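Long-range contacts in arabinofuranosidase (Bifidobacterium longum, PDB 2Y2W), which hydrolyses terminal non-reducing alpha-L-arabinofuranosyl units of arabinan and arabinoxylan as a family 51 glycoside hydrolase of plant cell-wall breakdown: residues E69-Y80 with W139-M147; G513-D521 with E533-D541. All coordinates share one frame; numbering follows the deposited sequence.

In the fold
The two contacts belong to different parts of the chain. Interaction 1 joins the segments that follow the first two strands of the (beta/alpha)8 barrel, 65-67 and 107-110. It includes Glu69, a probable arabinofuranose-binding residue, whose side chain is about 3 Å from that of Gln409, which probably takes part in substrate recognition; the side chain of Trp139 is about 4 Å from that of Asn114, another residue that probably binds the sugar. Interaction 2 lies at the surface of the C-terminal beta domain, away from these sites. The two centres are about 34 Å apart and the nearest atoms about 17 Å, so the contacts do not touch.

Interaction 1: E69-Y80 with W139-M147; sequences EHLGRCVYGGIY and WHCTETNEM
Leu71 covers one face of the Trp139 indole, its CG 3.6 Å from the centroid of the five-membered ring in a CH-pi contact. At the ring edge Trp139 NE1 donates to Glu69 OE2 (3.0 Å, 160°). The loop after the first strand of the (beta/alpha)8 barrel here meets the loop after the second, beside the probable sugar site. Tryptophan suits the place by combining a broad apolar face with one N-H. That N-H reaches Glu69 OE2 from above the carboxylate plane, and the backbone N of Phe115 binds the same oxygen, so two N-H donors grip this atom of a probable sugar-binding residue.

The His70 ring has Val75 CG2 over the rim of one face and stacks with Phe115. At its edge ND1 donates to Glu143 OE1, nearly within the imidazole plane (3.0 Å, 164°), and NE2 pairs with Tyr110 OH; both nitrogens are engaged, which fixes the rotation of the ring. Val75 CG1 sits over the centre of one face of Tyr76, whose OH accepts the backbone N-H of Met147 (3.2 Å) and also adjoins the Glu143 carboxylate at a modelled separation too short to be trusted.

Over one face of Tyr80 lies Met147 CG, 4.2 Å from the ring centroid, with the sulfur oblique in a Met-aromatic contact and Glu146 OE1 at the ring edge. The flexible methionine also packs its CG against Val75 CG1 (3.6 Å). Its chain, bent at chi2 (-80°) and again at chi3, brings the methyl CE to Ile79 CD1 at 3.7 Å.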
loop_
_atom_site.group_PDB
_atom_site.type_symbol
_atom_site.label_atom_id
_atom_site.label_comp_id
_atom_site.label_asym_id
_atom_site.label_seq_id
_atom_site.Cartn_x
_atom_site.Cartn_y
_atom_site.Cartn_z
ATOM N N GLU D 69 -13.601 10.512 -20.910
ATOM C CA GLU D 69 -12.502 10.736 -19.984
ATOM C C GLU D 69 -12.291 12.232 -19.794
ATOM O O GLU D 69 -12.530 13.024 -20.716
ATOM C CB GLU D 69 -11.215 10.081 -20.507
ATOM C CG GLU D 69 -10.044 10.086 -19.514
ATOM C CD GLU D 69 -8.781 9.418 -20.048
ATOM O OE1 GLU D 69 -8.839 8.751 -21.106
ATOM O OE2 GLU D 69 -7.721 9.552 -19.397
ATOM N N HIS D 70 -11.857 12.618 -18.597
ATOM C CA HIS D 70 -11.388 13.976 -18.359
ATOM C C HIS D 70 -10.055 14.158 -19.082
ATOM O O HIS D 70 -8.991 14.242 -18.465
ATOM C CB HIS D 70 -11.243 14.250 -16.867
ATOM C CG HIS D 70 -12.544 14.450 -16.154
ATOM N ND1 HIS D 70 -12.844 15.609 -15.470
ATOM C CD2 HIS D 70 -13.621 13.641 -16.015
ATOM C CE1 HIS D 70 -14.050 15.504 -14.940
ATOM N NE2 HIS D 70 -14.542 14.321 -15.256
ATOM N N LEU D 71 -10.144 14.199 -20.408
ATOM C CA LEU D 71 -9.006 14.324 -21.298
ATOM C C LEU D 71 -9.346 15.406 -22.306
ATOM O O LEU D 71 -10.451 15.422 -22.856
ATOM C CB LEU D 71 -8.778 12.999 -22.027
ATOM C CG LEU D 71 -7.515 12.684 -22.838
ATOM C CD1 LEU D 71 -7.612 11.259 -23.343
ATOM C CD2 LEU D 71 -7.286 13.633 -24.012
ATOM N N GLY D 72 -8.398 16.311 -22.536
ATOM C CA GLY D 72 -8.545 17.360 -23.535
ATOM C C GLY D 72 -9.872 18.073 -23.426
ATOM O O GLY D 72 -10.137 18.745 -22.431
ATOM N N ARG D 73 -10.715 17.899 -24.442
ATOM C CA ARG D 73 -12.007 18.588 -24.516
ATOM C C ARG D 73 -13.199 17.630 -24.637
ATOM O O ARG D 73 -14.256 18.005 -25.153
ATOM C CB ARG D 73 -12.009 19.611 -25.663
ATOM C CG ARG D 73 -11.080 20.797 -25.436
ATOM C CD ARG D 73 -11.027 21.747 -26.630
ATOM N NE ARG D 73 -12.300 22.428 -26.866
ATOM C CZ ARG D 73 -13.034 22.309 -27.974
ATOM N NH1 ARG D 73 -12.627 21.540 -28.980
ATOM N NH2 ARG D 73 -14.180 22.972 -28.081
ATOM N N CYS D 74 -13.022 16.400 -24.154
ATOM C CA CYS D 74 -14.101 15.409 -24.146
ATOM C C CYS D 74 -15.201 15.800 -23.163
ATOM O O CYS D 74 -16.384 15.640 -23.455
ATOM C CB CYS D 74 -13.569 14.008 -23.834
ATOM S SG CYS D 74 -14.823 12.687 -23.915
ATOM N N VAL D 75 -14.798 16.320 -22.005
ATOM C CA VAL D 75 -15.737 16.794 -20.992
ATOM C C VAL D 75 -15.972 18.298 -21.142
ATOM O O VAL D 75 -17.096 18.737 -21.399
ATOM C CB VAL D 75 -15.254 16.465 -19.556
ATOM C CG1 VAL D 75 -16.135 17.135 -18.524
ATOM C CG2 VAL D 75 -15.236 14.966 -19.330
ATOM N N TYR D 76 -14.905 19.076 -20.987
ATOM C CA TYR D 76 -14.999 20.527 -21.043
ATOM C C TYR D 76 -14.869 21.015 -22.481
ATOM O O TYR D 76 -13.825 20.852 -23.107
ATOM C CB TYR D 76 -13.950 21.165 -20.128
ATOM C CG TYR D 76 -14.022 20.662 -18.701
ATOM C CD1 TYR D 76 -15.052 21.063 -17.853
ATOM C CD2 TYR D 76 -13.067 19.773 -18.204
ATOM C CE1 TYR D 76 -15.131 20.602 -16.548
ATOM C CE2 TYR D 76 -13.137 19.301 -16.892
ATOM C CZ TYR D 76 -14.171 19.723 -16.074
ATOM O OH TYR D 76 -14.258 19.272 -14.780
ATOM N N GLY D 77 -15.944 21.601 -22.996
ATOM C CA GLY D 77 -16.021 21.999 -24.400
ATOM C C GLY D 77 -16.552 20.864 -25.253
ATOM O O GLY D 77 -16.623 20.975 -26.480
ATOM N N GLY D 78 -16.917 19.767 -24.592
ATOM C CA GLY D 78 -17.467 18.593 -25.253
ATOM C C GLY D 78 -18.900 18.371 -24.827
ATOM O O GLY D 78 -19.828 18.887 -25.450
ATOM N N ILE D 79 -19.081 17.604 -23.758
ATOM C CA ILE D 79 -20.412 17.366 -23.204
ATOM C C ILE D 79 -20.838 18.485 -22.248
ATOM O O ILE D 79 -22.030 18.701 -22.034
ATOM C CB ILE D 79 -20.518 15.986 -22.507
ATOM C CG1 ILE D 79 -19.517 15.874 -21.349
ATOM C CG2 ILE D 79 -20.327 14.860 -23.524
ATOM C CD1 ILE D 79 -19.910 14.867 -20.284
ATOM N N TYR D 80 -19.861 19.199 -21.692
ATOM C CA TYR D 80 -20.129 20.263 -20.729
ATOM C C TYR D 80 -19.604 21.614 -21.217
ATOM O O TYR D 80 -18.404 21.779 -21.446
ATOM C CB TYR D 80 -19.521 19.901 -19.370
ATOM C CG TYR D 80 -19.813 20.879 -18.257
ATOM C CD1 TYR D 80 -21.066 20.916 -17.648
ATOM C CD2 TYR D 80 -18.829 21.756 -17.800
ATOM C CE1 TYR D 80 -21.337 21.810 -16.616
ATOM C CE2 TYR D 80 -19.088 22.652 -16.768
ATOM C CZ TYR D 80 -20.343 22.669 -16.180
ATOM O OH TYR D 80 -20.609 23.550 -15.161
ATOM N N TRP D 139 -2.358 13.814 -18.387
ATOM C CA TRP D 139 -2.452 14.664 -19.578
ATOM C C TRP D 139 -1.880 16.065 -19.356
ATOM O O TRP D 139 -1.963 16.925 -20.235
ATOM C CB TRP D 139 -3.899 14.708 -20.084
ATOM C CG TRP D 139 -4.403 13.334 -20.370
ATOM C CD1 TRP D 139 -5.247 12.592 -19.596
ATOM C CD2 TRP D 139 -4.040 12.505 -21.480
ATOM N NE1 TRP D 139 -5.450 11.360 -20.168
ATOM C CE2 TRP D 139 -4.717 11.278 -21.322
ATOM C CE3 TRP D 139 -3.216 12.686 -22.598
ATOM C CZ2 TRP D 139 -4.603 10.234 -22.246
ATOM C CZ3 TRP D 139 -3.099 11.648 -23.514
ATOM C CH2 TRP D 139 -3.791 10.438 -23.333
ATOM N N HIS D 140 -1.283 16.263 -18.181
ATOM C CA HIS D 140 -0.623 17.513 -17.803
ATOM C C HIS D 140 -1.575 18.706 -17.884
ATOM O O HIS D 140 -1.292 19.701 -18.545
ATOM C CB HIS D 140 0.641 17.741 -18.644
ATOM C CG HIS D 140 1.675 18.585 -17.966
ATOM N ND1 HIS D 140 2.428 18.128 -16.906
ATOM C CD2 HIS D 140 2.089 19.852 -18.202
ATOM C CE1 HIS D 140 3.257 19.079 -16.515
ATOM N NE2 HIS D 140 3.073 20.135 -17.287
ATOM N N CYS D 141 -2.709 18.585 -17.203
ATOM C CA CYS D 141 -3.726 19.628 -17.210
ATOM C C CYS D 141 -4.165 19.978 -15.801
ATOM O O CYS D 141 -4.055 19.157 -14.890
ATOM C CB CYS D 141 -4.943 19.176 -18.025
ATOM S SG CYS D 141 -4.599 18.900 -19.777
ATOM N N THR D 142 -4.654 21.204 -15.626
ATOM C CA THR D 142 -5.347 21.577 -14.398
ATOM C C THR D 142 -6.848 21.326 -14.553
ATOM O O THR D 142 -7.457 21.707 -15.560
ATOM C CB THR D 142 -5.050 23.032 -13.931
ATOM O OG1 THR D 142 -6.036 23.444 -12.976
ATOM C CG2 THR D 142 -5.069 23.999 -15.087
ATOM N N GLU D 143 -7.418 20.673 -13.543
ATOM C CA GLU D 143 -8.811 20.244 -13.544
ATOM C C GLU D 143 -9.629 21.031 -12.513
ATOM O O GLU D 143 -9.323 21.026 -11.315
ATOM C CB GLU D 143 -8.874 18.735 -13.275
ATOM C CG GLU D 143 -10.241 18.185 -12.882
ATOM C CD GLU D 143 -11.155 17.933 -14.062
ATOM O OE1 GLU D 143 -10.663 17.598 -15.161
ATOM O OE2 GLU D 143 -12.382 18.053 -13.882
ATOM N N THR D 144 -10.672 21.703 -12.995
ATOM C CA THR D 144 -11.525 22.536 -12.150
ATOM C C THR D 144 -12.518 21.712 -11.341
ATOM O O THR D 144 -13.025 22.179 -10.316
ATOM C CB THR D 144 -12.311 23.568 -12.976
ATOM O OG1 THR D 144 -13.118 22.886 -13.946
ATOM C CG2 THR D 144 -11.363 24.520 -13.681
ATOM N N ASN D 145 -12.791 20.499 -11.818
ATOM C CA ASN D 145 -13.743 19.573 -11.194
ATOM C C ASN D 145 -15.200 20.043 -11.234
ATOM O O ASN D 145 -16.021 19.614 -10.421
ATOM C CB ASN D 145 -13.312 19.200 -9.766
ATOM C CG ASN D 145 -12.099 18.293 -9.740
ATOM O OD1 ASN D 145 -12.138 17.167 -10.240
ATOM N ND2 ASN D 145 -11.012 18.777 -9.151
ATOM N N GLU D 146 -15.515 20.910 -12.194
ATOM C CA GLU D 146 -16.896 21.327 -12.445
ATOM C C GLU D 146 -17.757 20.125 -12.824
ATOM O O GLU D 146 -18.960 20.104 -12.562
ATOM C CB GLU D 146 -16.954 22.392 -13.541
ATOM C CG GLU D 146 -16.369 23.741 -13.133
ATOM C CD GLU D 146 -16.102 24.652 -14.322
ATOM O OE1 GLU D 146 -17.000 24.810 -15.181
ATOM O OE2 GLU D 146 -14.989 25.221 -14.392
ATOM N N MET D 147 -17.128 19.125 -13.436
ATOM C CA MET D 147 -17.769 17.838 -13.682
ATOM C C MET D 147 -17.232 16.757 -12.742
ATOM O O MET D 147 -16.021 16.636 -12.530
ATOM C CB MET D 147 -17.592 17.412 -15.138
ATOM C CG MET D 147 -18.554 18.088 -16.102
ATOM S SD MET D 147 -20.201 17.349 -16.118
ATOM C CE MET D 147 -19.846 15.702 -16.720
#

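Interaction 2: G513-D521 with E533-D541; sequences GKAQLLHED and EAVTPQPLD
Ala534 and Glu520 meet through a water that donates to both Ala534 O (2.7 Å) and Glu520 OE2 (2.8 Å), while Glu520 OE1 forms a salt bridge with Arg525. Next comes Val535, whose branched end suits a site between two neighbours: its CG1 touches Leu518 CD2 and lies 3.7 Å from Glu520 CG, against which CG2 also rests. The bend of Glu520 at chi2 (-63°) leaves its methylene carbon on the valine and sends the carboxylate on to its polar partners. Gln538 NE2 approaches Thr536 O from above the carbonyl plane, a bond that restrains the Gln538 amide.

Pro537 lies alongside Gln516, whose extended chain lays methylenes and amide along the proline ring, with Pro537 CB 3.5 Å from Gln516 NE2. Shortening Gln516 to an alanine would remove the CG and amide that flank the ring, and would probably open a gap between Pro537 and helix 431-440. Pro537 CA makes a C-H...O contact with Leu517 O. The paired bonds fall at Gln538: its N donates to Leu517 O (2.9 Å, 169°), and its O receives Leu517 N (2.7 Å) in a more bent bond. Pro539, without an N-H, turns away. Leu540 then returns to the strand, its CB 3.9 Å from Ala515 CB, where the small alanine allows a close approach, and it also packs on Ile560.

One hydrogen-bonded antiparallel pair, Leu517 with Gln538, thus joins a short, proline-flanked strand to strand 512-518, whose other neighbour is strand 558-564, in the C-terminal beta-sandwich domain characteristic of family 51 arabinofuranosidases.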
loop_
_atom_site.group_PDB
_atom_site.type_symbol
_atom_site.label_atom_id
_atom_site.label_comp_id
_atom_site.label_asym_id
_atom_site.label_seq_id
_atom_site.Cartn_x
_atom_site.Cartn_y
_atom_site.Cartn_z
ATOM N N GLY D 513 -34.000 -2.941 -47.777
ATOM C CA GLY D 513 -34.436 -1.663 -47.222
ATOM C C GLY D 513 -33.466 -0.554 -47.571
ATOM O O GLY D 513 -33.114 -0.374 -48.738
ATOM N N LYS D 514 -33.036 0.190 -46.557
ATOM C CA LYS D 514 -32.058 1.257 -46.745
ATOM C C LYS D 514 -30.656 0.673 -46.880
ATOM O O LYS D 514 -30.178 -0.035 -45.991
ATOM C CB LYS D 514 -32.116 2.260 -45.589
ATOM N N ALA D 515 -30.015 0.958 -48.010
ATOM C CA ALA D 515 -28.648 0.518 -48.269
ATOM C C ALA D 515 -27.716 1.720 -48.340
ATOM O O ALA D 515 -28.077 2.763 -48.889
ATOM C CB ALA D 515 -28.583 -0.288 -49.555
ATOM N N GLN D 516 -26.520 1.572 -47.776
ATOM C CA GLN D 516 -25.559 2.671 -47.719
ATOM C C GLN D 516 -24.159 2.265 -48.167
ATOM O O GLN D 516 -23.776 1.095 -48.085
ATOM C CB GLN D 516 -25.503 3.271 -46.310
ATOM C CG GLN D 516 -26.712 4.119 -45.928
ATOM C CD GLN D 516 -26.522 4.857 -44.611
ATOM O OE1 GLN D 516 -25.956 4.322 -43.657
ATOM N NE2 GLN D 516 -27.001 6.094 -44.556
ATOM N N LEU D 517 -23.405 3.256 -48.634
ATOM C CA LEU D 517 -22.027 3.076 -49.065
ATOM C C LEU D 517 -21.152 4.186 -48.486
ATOM O O LEU D 517 -21.414 5.372 -48.707
ATOM C CB LEU D 517 -21.945 3.069 -50.599
ATOM C CG LEU D 517 -20.610 3.337 -51.310
ATOM C CD1 LEU D 517 -19.722 2.100 -51.338
ATOM C CD2 LEU D 517 -20.853 3.851 -52.727
ATOM N N LEU D 518 -20.130 3.796 -47.731
ATOM C CA LEU D 518 -19.103 4.734 -47.299
ATOM C C LEU D 518 -17.822 4.524 -48.093
ATOM O O LEU D 518 -17.041 3.613 -47.806
ATOM C CB LEU D 518 -18.831 4.632 -45.796
ATOM C CG LEU D 518 -19.337 5.779 -44.916
ATOM C CD1 LEU D 518 -19.014 5.494 -43.466
ATOM C CD2 LEU D 518 -18.741 7.123 -45.335
ATOM N N HIS D 519 -17.629 5.366 -49.103
ATOM C CA HIS D 519 -16.433 5.325 -49.934
ATOM C C HIS D 519 -16.141 6.677 -50.560
ATOM O O HIS D 519 -17.050 7.376 -51.009
ATOM C CB HIS D 519 -16.563 4.269 -51.036
ATOM C CG HIS D 519 -15.530 4.396 -52.110
ATOM N ND1 HIS D 519 -14.227 3.982 -51.940
ATOM C CD2 HIS D 519 -15.602 4.913 -53.359
ATOM C CE1 HIS D 519 -13.543 4.230 -53.044
ATOM N NE2 HIS D 519 -14.354 4.793 -53.920
ATOM N N GLU D 520 -14.861 7.032 -50.585
ATOM C CA GLU D 520 -14.388 8.187 -51.335
ATOM C C GLU D 520 -13.190 7.773 -52.183
ATOM O O GLU D 520 -12.359 6.971 -51.744
ATOM C CB GLU D 520 -14.010 9.340 -50.398
ATOM C CG GLU D 520 -15.151 9.866 -49.520
ATOM C CD GLU D 520 -16.308 10.460 -50.313
ATOM O OE1 GLU D 520 -16.061 11.281 -51.222
ATOM O OE2 GLU D 520 -17.469 10.113 -50.012
ATOM N N ASP D 521 -13.113 8.311 -53.401
ATOM C CA ASP D 521 -12.007 8.014 -54.315
ATOM C C ASP D 521 -10.664 8.373 -53.691
ATOM O O ASP D 521 -9.683 7.644 -53.853
ATOM C CB ASP D 521 -12.194 8.730 -55.656
ATOM C CG ASP D 521 -13.202 8.034 -56.554
ATOM O OD1 ASP D 521 -13.235 6.783 -56.570
ATOM O OD2 ASP D 521 -13.959 8.741 -57.251
ATOM N N GLU D 533 -19.887 17.787 -43.894
ATOM C CA GLU D 533 -20.658 16.715 -44.525
ATOM C C GLU D 533 -20.115 16.302 -45.898
ATOM O O GLU D 533 -20.865 15.814 -46.750
ATOM C CB GLU D 533 -22.147 17.090 -44.603
ATOM C CG GLU D 533 -22.799 17.341 -43.244
ATOM C CD GLU D 533 -24.287 17.034 -43.224
ATOM O OE1 GLU D 533 -25.022 17.537 -44.105
ATOM O OE2 GLU D 533 -24.721 16.283 -42.322
ATOM N N ALA D 534 -18.809 16.482 -46.092
ATOM C CA ALA D 534 -18.140 16.122 -47.345
ATOM C C ALA D 534 -18.060 14.609 -47.558
ATOM O O ALA D 534 -18.140 14.134 -48.691
ATOM C CB ALA D 534 -16.751 16.743 -47.405
ATOM N N VAL D 535 -17.891 13.865 -46.467
ATOM C CA VAL D 535 -17.884 12.403 -46.513
ATOM C C VAL D 535 -19.095 11.854 -45.756
ATOM O O VAL D 535 -19.048 11.638 -44.542
ATOM C CB VAL D 535 -16.567 11.798 -45.953
ATOM C CG1 VAL D 535 -16.559 10.278 -46.111
ATOM C CG2 VAL D 535 -15.353 12.407 -46.640
ATOM N N THR D 536 -20.184 11.650 -46.489
ATOM C CA THR D 536 -21.411 11.092 -45.930
ATOM C C THR D 536 -21.770 9.808 -46.677
ATOM O O THR D 536 -21.379 9.644 -47.835
ATOM C CB THR D 536 -22.584 12.099 -46.006
ATOM O OG1 THR D 536 -22.702 12.608 -47.341
ATOM C CG2 THR D 536 -22.366 13.259 -45.041
ATOM N N PRO D 537 -22.496 8.881 -46.016
ATOM C CA PRO D 537 -22.922 7.650 -46.684
ATOM C C PRO D 537 -23.818 7.933 -47.880
ATOM O O PRO D 537 -24.762 8.721 -47.779
ATOM C CB PRO D 537 -23.709 6.912 -45.597
ATOM C CG PRO D 537 -23.178 7.438 -44.326
ATOM C CD PRO D 537 -22.862 8.877 -44.588
ATOM N N GLN D 538 -23.501 7.296 -49.005
ATOM C CA GLN D 538 -24.252 7.462 -50.244
ATOM C C GLN D 538 -25.058 6.198 -50.539
ATOM O O GLN D 538 -24.648 5.104 -50.150
ATOM C CB GLN D 538 -23.304 7.777 -51.410
ATOM C CG GLN D 538 -22.394 8.990 -51.191
ATOM C CD GLN D 538 -23.159 10.271 -50.886
ATOM O OE1 GLN D 538 -24.063 10.662 -51.624
ATOM N NE2 GLN D 538 -22.790 10.933 -49.795
ATOM N N PRO D 539 -26.218 6.345 -51.212
ATOM C CA PRO D 539 -27.031 5.185 -51.578
ATOM C C PRO D 539 -26.248 4.153 -52.389
ATOM O O PRO D 539 -25.557 4.505 -53.348
ATOM C CB PRO D 539 -28.146 5.798 -52.427
ATOM C CG PRO D 539 -28.285 7.178 -51.911
ATOM C CD PRO D 539 -26.890 7.611 -51.562
ATOM N N LEU D 540 -26.351 2.891 -51.982
ATOM C CA LEU D 540 -25.709 1.786 -52.682
ATOM C C LEU D 540 -26.549 1.360 -53.885
ATOM O O LEU D 540 -27.781 1.433 -53.846
ATOM C CB LEU D 540 -25.500 0.607 -51.721
ATOM C CG LEU D 540 -25.026 -0.756 -52.241
ATOM C CD1 LEU D 540 -23.604 -0.697 -52.788
ATOM C CD2 LEU D 540 -25.138 -1.805 -51.150
ATOM N N ASP D 541 -25.879 0.926 -54.952
ATOM C CA ASP D 541 -26.562 0.417 -56.140
ATOM C C ASP D 541 -26.669 -1.108 -56.092
ATOM O O ASP D 541 -25.683 -1.819 -56.307
ATOM C CB ASP D 541 -25.855 0.877 -57.420
HETATM O O HOH W 1 -19.414 12.112 -50.036
#